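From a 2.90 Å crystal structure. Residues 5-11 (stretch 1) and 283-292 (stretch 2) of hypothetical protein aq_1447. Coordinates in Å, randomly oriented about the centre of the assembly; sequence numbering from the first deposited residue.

Stretch 1 (5-11) ALLNLYR
Stretch 2 (283-292) RLNLIRYILR

The contact is built around the ring of Y10, which reaches from an extended strand to one side of a helix. Y10 (phi/psi -134/133) points its CA-to-CB bond toward the helix, with chi1 m at -54° and chi2 at 89°. L291, chi1 m and chi2 t, also points toward its partner and sets a methyl over one ring face: L291 CD1 lies 3.6 Å from the centroid of the Y10 ring, 11° off its normal, a CH-pi contact. The closest atoms of this pair, Y10 CE2 and L291 CD1, are likewise 3.6 Å apart.

One turn back, I287 (chi1 m, chi2 t) approaches the same ring obliquely, with Y10 CE1 3.8 Å from I287 CG2. The two residues sit one turn apart on the helix, where L291 N donates to I287 O at 3.0 Å, so both face the Y10 ring.

Residues 283-292 are helical throughout, part of a longer helix, while Y10 and R11 lie in a strand that continues later in the chain. Their axes run roughly parallel, N to C, at 32°, and come no closer than 11.6 Å, so side chains must span the gap. The register pairs Y10 with L291, CA to CA 9.5 Å, and N8 with L284, CA to CA 7.7 Å. N8 (phi/psi -62/21) breaks the extended path between L7 and L9; its CA-to-CB bond points sideways, with chi1 m.

Farther out, L6 (phi/psi -92/154; chi1 m, chi2 t) points toward the helix and brings L6 CD1 to 4.3 Å from L284 CD2, a looser apolar contact; L284 is t, p.

At the polar margin R288 (m, t, t) has its CA-to-CB bond sideways, yet the end of the side chain comes nearer: R288 NH2 lies 3.5 Å from L6 CD1, which meets the guanidinium at its edge. No hydrogen bond crosses the contact, and Y10 OH is satisfied elsewhere in the structure. Packing alone joins the 336 Å² buried here.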

ATOM      1  N   ALA A   5      13.703 -18.716   9.605  1.00 59.13           N
ATOM      2  CA  ALA A   5      12.771 -17.581   9.364  1.00 48.34           C
ATOM      3  C   ALA A   5      11.346 -17.619   9.964  1.00 43.27           C
ATOM      4  O   ALA A   5      10.453 -18.310   9.447  1.00 46.11           O
ATOM      5  CB  ALA A   5      12.721 -17.217   7.888  1.00 46.14           C
ATOM      6  N   LEU A   6      11.138 -16.823  11.021  1.00 32.85           N
ATOM      7  CA  LEU A   6       9.862 -16.763  11.726  1.00 24.55           C
ATOM      8  C   LEU A   6       8.921 -15.690  11.208  1.00 20.74           C
ATOM      9  O   LEU A   6       9.372 -14.701  10.648  1.00 15.79           O
ATOM     10  CB  LEU A   6      10.088 -16.525  13.219  1.00 18.63           C
ATOM     11  CG  LEU A   6      10.968 -17.450  14.034  1.00 13.14           C
ATOM     12  CD1 LEU A   6      10.786 -17.097  15.497  1.00 18.48           C
ATOM     13  CD2 LEU A   6      10.562 -18.847  13.816  1.00  9.30           C
ATOM     14  N   LEU A   7       7.612 -15.915  11.397  1.00 20.80           N
ATOM     15  CA  LEU A   7       6.553 -14.989  10.990  1.00 11.91           C
ATOM     16  C   LEU A   7       5.480 -14.837  12.074  1.00 14.09           C
ATOM     17  O   LEU A   7       5.203 -15.794  12.820  1.00 16.65           O
ATOM     18  CB  LEU A   7       5.819 -15.469   9.737  1.00  9.85           C
ATOM     19  CG  LEU A   7       6.403 -15.571   8.330  1.00  5.25           C
ATOM     20  CD1 LEU A   7       6.639 -17.032   8.013  1.00 13.66           C
ATOM     21  CD2 LEU A   7       5.480 -15.006   7.295  1.00  4.55           C
ATOM     22  N   ASN A   8       4.758 -13.701  11.975  1.00 19.79           N
ATOM     23  CA  ASN A   8       3.625 -13.251  12.816  1.00 15.86           C
ATOM     24  C   ASN A   8       2.449 -14.197  12.749  1.00 16.64           C
ATOM     25  O   ASN A   8       1.300 -13.750  12.932  1.00 16.90           O
ATOM     26  CB  ASN A   8       3.004 -11.981  12.219  1.00 26.26           C
ATOM     27  CG  ASN A   8       3.878 -10.806  12.275  1.00 16.94           C
ATOM     28  OD1 ASN A   8       3.846 -10.046  13.236  1.00 17.79           O
ATOM     29  ND2 ASN A   8       4.620 -10.592  11.212  1.00 20.27           N
ATOM     30  N   LEU A   9       2.683 -15.445  12.349  1.00 16.13           N
ATOM     31  CA  LEU A   9       1.599 -16.420  12.190  1.00 13.86           C
ATOM     32  C   LEU A   9       1.608 -17.493  13.236  1.00 15.44           C
ATOM     33  O   LEU A   9       2.632 -18.092  13.474  1.00 21.22           O
ATOM     34  CB  LEU A   9       1.656 -17.039  10.797  1.00 13.70           C
ATOM     35  CG  LEU A   9       1.649 -16.047   9.628  1.00  8.93           C
ATOM     36  CD1 LEU A   9       2.195 -16.660   8.381  1.00  5.40           C
ATOM     37  CD2 LEU A   9       0.279 -15.520   9.425  1.00  3.09           C
ATOM     38  N   TYR A  10       0.474 -17.695  13.894  1.00 16.58           N
ATOM     39  CA  TYR A  10       0.354 -18.694  14.946  1.00 20.26           C
ATOM     40  C   TYR A  10      -0.922 -19.497  14.751  1.00 21.30           C
ATOM     41  O   TYR A  10      -1.999 -18.894  14.631  1.00 20.47           O
ATOM     42  CB  TYR A  10       0.223 -18.001  16.300  1.00 27.39           C
ATOM     43  CG  TYR A  10       1.298 -17.015  16.627  1.00 21.53           C
ATOM     44  CD1 TYR A  10       1.180 -15.655  16.243  1.00 22.97           C
ATOM     45  CD2 TYR A  10       2.469 -17.436  17.275  1.00 25.01           C
ATOM     46  CE1 TYR A  10       2.245 -14.735  16.490  1.00 31.46           C
ATOM     47  CE2 TYR A  10       3.523 -16.539  17.541  1.00 28.56           C
ATOM     48  CZ  TYR A  10       3.415 -15.193  17.135  1.00 33.03           C
ATOM     49  OH  TYR A  10       4.492 -14.354  17.310  1.00 32.99           O
ATOM     50  N   ARG A  11      -0.822 -20.837  14.845  1.00 19.92           N
ATOM     51  CA  ARG A  11      -1.978 -21.737  14.697  1.00 11.39           C
ATOM     52  C   ARG A  11      -2.982 -21.409  15.754  1.00  8.82           C
ATOM     53  O   ARG A  11      -2.644 -21.330  16.915  1.00 11.73           O
ATOM     54  CB  ARG A  11      -1.611 -23.217  14.811  1.00 13.70           C
ATOM     55  CG  ARG A  11      -0.881 -23.725  13.604  1.00 24.43           C
ATOM     56  CD  ARG A  11      -0.789 -25.247  13.494  1.00 44.12           C
ATOM     57  NE  ARG A  11      -0.217 -25.625  12.190  1.00 54.47           N
ATOM     58  CZ  ARG A  11       0.389 -26.780  11.908  1.00 61.22           C
ATOM     59  NH1 ARG A  11       0.517 -27.721  12.838  1.00 63.92           N
ATOM     60  NH2 ARG A  11       0.890 -26.981  10.689  1.00 58.43           N
ATOM     61  N   ARG A 283       9.608  -6.351  18.172  1.00 57.55           N
ATOM     62  CA  ARG A 283       8.211  -6.528  17.720  1.00 50.24           C
ATOM     63  C   ARG A 283       7.836  -7.941  18.069  1.00 42.53           C
ATOM     64  O   ARG A 283       6.822  -8.158  18.702  1.00 41.24           O
ATOM     65  CB  ARG A 283       8.023  -6.398  16.196  1.00 53.97           C
ATOM     66  CG  ARG A 283       8.362  -5.066  15.604  1.00 58.85           C
ATOM     67  CD  ARG A 283       7.715  -4.846  14.274  1.00 60.52           C
ATOM     68  NE  ARG A 283       7.410  -3.425  14.058  1.00 67.24           N
ATOM     69  CZ  ARG A 283       7.885  -2.662  13.070  1.00 68.32           C
ATOM     70  NH1 ARG A 283       8.709  -3.158  12.156  1.00 71.75           N
ATOM     71  NH2 ARG A 283       7.546  -1.380  13.016  1.00 69.36           N
ATOM     72  N   LEU A 284       8.718  -8.873  17.700  1.00 30.20           N
ATOM     73  CA  LEU A 284       8.540 -10.303  17.916  1.00 32.46           C
ATOM     74  C   LEU A 284       8.261 -10.659  19.368  1.00 36.64           C
ATOM     75  O   LEU A 284       7.345 -11.430  19.626  1.00 38.62           O
ATOM     76  CB  LEU A 284       9.745 -11.096  17.384  1.00 34.19           C
ATOM     77  CG  LEU A 284       9.793 -12.632  17.316  1.00 26.96           C
ATOM     78  CD1 LEU A 284       8.828 -13.147  16.311  1.00 19.63           C
ATOM     79  CD2 LEU A 284      11.175 -13.105  16.960  1.00 29.37           C
ATOM     80  N   ASN A 285       8.982 -10.039  20.306  1.00 36.08           N
ATOM     81  CA  ASN A 285       8.781 -10.315  21.737  1.00 36.42           C
ATOM     82  C   ASN A 285       7.571  -9.611  22.321  1.00 30.60           C
ATOM     83  O   ASN A 285       6.964 -10.100  23.285  1.00 33.14           O
ATOM     84  CB  ASN A 285      10.033 -10.003  22.552  1.00 40.37           C
ATOM     85  CG  ASN A 285      11.209 -10.914  22.206  1.00 45.56           C
ATOM     86  OD1 ASN A 285      12.289 -10.745  22.759  1.00 53.92           O
ATOM     87  ND2 ASN A 285      11.020 -11.843  21.266  1.00 51.47           N
ATOM     88  N   LEU A 286       7.193  -8.517  21.662  1.00 31.46           N
ATOM     89  CA  LEU A 286       6.045  -7.697  22.030  1.00 31.58           C
ATOM     90  C   LEU A 286       4.798  -8.417  21.563  1.00 29.31           C
ATOM     91  O   LEU A 286       3.876  -8.601  22.337  1.00 29.48           O
ATOM     92  CB  LEU A 286       6.125  -6.334  21.354  1.00 31.70           C
ATOM     93  CG  LEU A 286       5.728  -5.065  22.102  1.00 28.08           C
ATOM     94  CD1 LEU A 286       5.164  -5.345  23.488  1.00 22.12           C
ATOM     95  CD2 LEU A 286       6.934  -4.130  22.115  1.00 18.08           C
ATOM     96  N   ILE A 287       4.797  -8.842  20.298  1.00 26.21           N
ATOM     97  CA  ILE A 287       3.705  -9.621  19.719  1.00 26.03           C
ATOM     98  C   ILE A 287       3.546 -10.829  20.639  1.00 32.54           C
ATOM     99  O   ILE A 287       2.427 -11.111  21.068  1.00 39.20           O
ATOM    100  CB  ILE A 287       4.055 -10.064  18.283  1.00 15.88           C
ATOM    101  CG1 ILE A 287       3.915  -8.872  17.351  1.00  8.46           C
ATOM    102  CG2 ILE A 287       3.244 -11.293  17.814  1.00  2.00           C
ATOM    103  CD1 ILE A 287       4.677  -9.074  16.068  1.00  3.26           C
ATOM    104  N   ARG A 288       4.684 -11.426  21.047  1.00 41.91           N
ATOM    105  CA  ARG A 288       4.711 -12.583  21.961  1.00 40.45           C
ATOM    106  C   ARG A 288       4.145 -12.196  23.310  1.00 37.57           C
ATOM    107  O   ARG A 288       3.586 -13.038  23.979  1.00 44.43           O
ATOM    108  CB  ARG A 288       6.118 -13.166  22.163  1.00 33.36           C
ATOM    109  CG  ARG A 288       6.677 -13.984  21.004  1.00 32.54           C
ATOM    110  CD  ARG A 288       8.141 -14.349  21.248  1.00 37.23           C
ATOM    111  NE  ARG A 288       8.800 -14.837  20.040  1.00 36.56           N
ATOM    112  CZ  ARG A 288       9.618 -15.887  19.986  1.00 36.20           C
ATOM    113  NH1 ARG A 288       9.908 -16.586  21.076  1.00 40.99           N
ATOM    114  NH2 ARG A 288      10.103 -16.278  18.819  1.00 35.23           N
ATOM    115  N   TYR A 289       4.238 -10.928  23.692  1.00 33.10           N
ATOM    116  CA  TYR A 289       3.676 -10.519  24.978  1.00 44.31           C
ATOM    117  C   TYR A 289       2.157 -10.316  24.865  1.00 39.25           C
ATOM    118  O   TYR A 289       1.423 -10.615  25.799  1.00 34.88           O
ATOM    119  CB  TYR A 289       4.382  -9.252  25.511  1.00 56.99           C
ATOM    120  CG  TYR A 289       4.007  -8.832  26.936  1.00 68.72           C
ATOM    121  CD1 TYR A 289       4.455  -9.568  28.068  1.00 75.11           C
ATOM    122  CD2 TYR A 289       3.227  -7.671  27.164  1.00 69.72           C
ATOM    123  CE1 TYR A 289       4.126  -9.139  29.411  1.00 77.19           C
ATOM    124  CE2 TYR A 289       2.896  -7.234  28.489  1.00 76.52           C
ATOM    125  CZ  TYR A 289       3.347  -7.966  29.603  1.00 78.59           C
ATOM    126  OH  TYR A 289       3.035  -7.509  30.873  1.00 74.31           O
ATOM    127  N   ILE A 290       1.697  -9.870  23.697  1.00 38.98           N
ATOM    128  CA  ILE A 290       0.274  -9.618  23.431  1.00 36.80           C
ATOM    129  C   ILE A 290      -0.509 -10.931  23.406  1.00 37.05           C
ATOM    130  O   ILE A 290      -1.617 -11.020  23.951  1.00 40.45           O
ATOM    131  CB  ILE A 290       0.084  -8.887  22.076  1.00 31.35           C
ATOM    132  CG1 ILE A 290       1.003  -7.675  22.010  1.00 29.77           C
ATOM    133  CG2 ILE A 290      -1.357  -8.409  21.910  1.00 36.70           C
ATOM    134  CD1 ILE A 290       1.088  -6.996  20.668  1.00 40.69           C
ATOM    135  N   LEU A 291       0.091 -11.947  22.784  1.00 46.52           N
ATOM    136  CA  LEU A 291      -0.484 -13.289  22.661  1.00 47.86           C
ATOM    137  C   LEU A 291      -0.828 -13.907  24.003  1.00 48.81           C
ATOM    138  O   LEU A 291      -1.931 -14.415  24.186  1.00 49.50           O
ATOM    139  CB  LEU A 291       0.503 -14.232  21.993  1.00 47.44           C
ATOM    140  CG  LEU A 291       0.644 -14.392  20.500  1.00 45.47           C
ATOM    141  CD1 LEU A 291       1.369 -15.706  20.323  1.00 44.82           C
ATOM    142  CD2 LEU A 291      -0.707 -14.474  19.849  1.00 40.41           C
ATOM    143  N   ARG A 292       0.126 -13.835  24.934  1.00 52.28           N
ATOM    144  CA  ARG A 292      -0.025 -14.386  26.273  1.00 52.82           C
ATOM    145  C   ARG A 292      -1.303 -13.890  26.962  1.00 52.49           C
ATOM    146  O   ARG A 292      -2.079 -14.708  27.457  1.00 53.83           O
ATOM    147  CB  ARG A 292       1.219 -14.082  27.118  1.00 54.70           C
ATOM    148  CG  ARG A 292       2.539 -14.673  26.599  1.00 64.94           C
ATOM    149  CD  ARG A 292       3.655 -14.514  27.629  1.00 67.35           C
ATOM    150  NE  ARG A 292       5.015 -14.564  27.079  1.00 79.03           N
ATOM    151  CZ  ARG A 292       6.113 -14.811  27.796  1.00 83.22           C
ATOM    152  NH1 ARG A 292       6.038 -15.045  29.106  1.00 79.53           N
ATOM    153  NH2 ARG A 292       7.299 -14.797  27.199  1.00 87.05           N
TER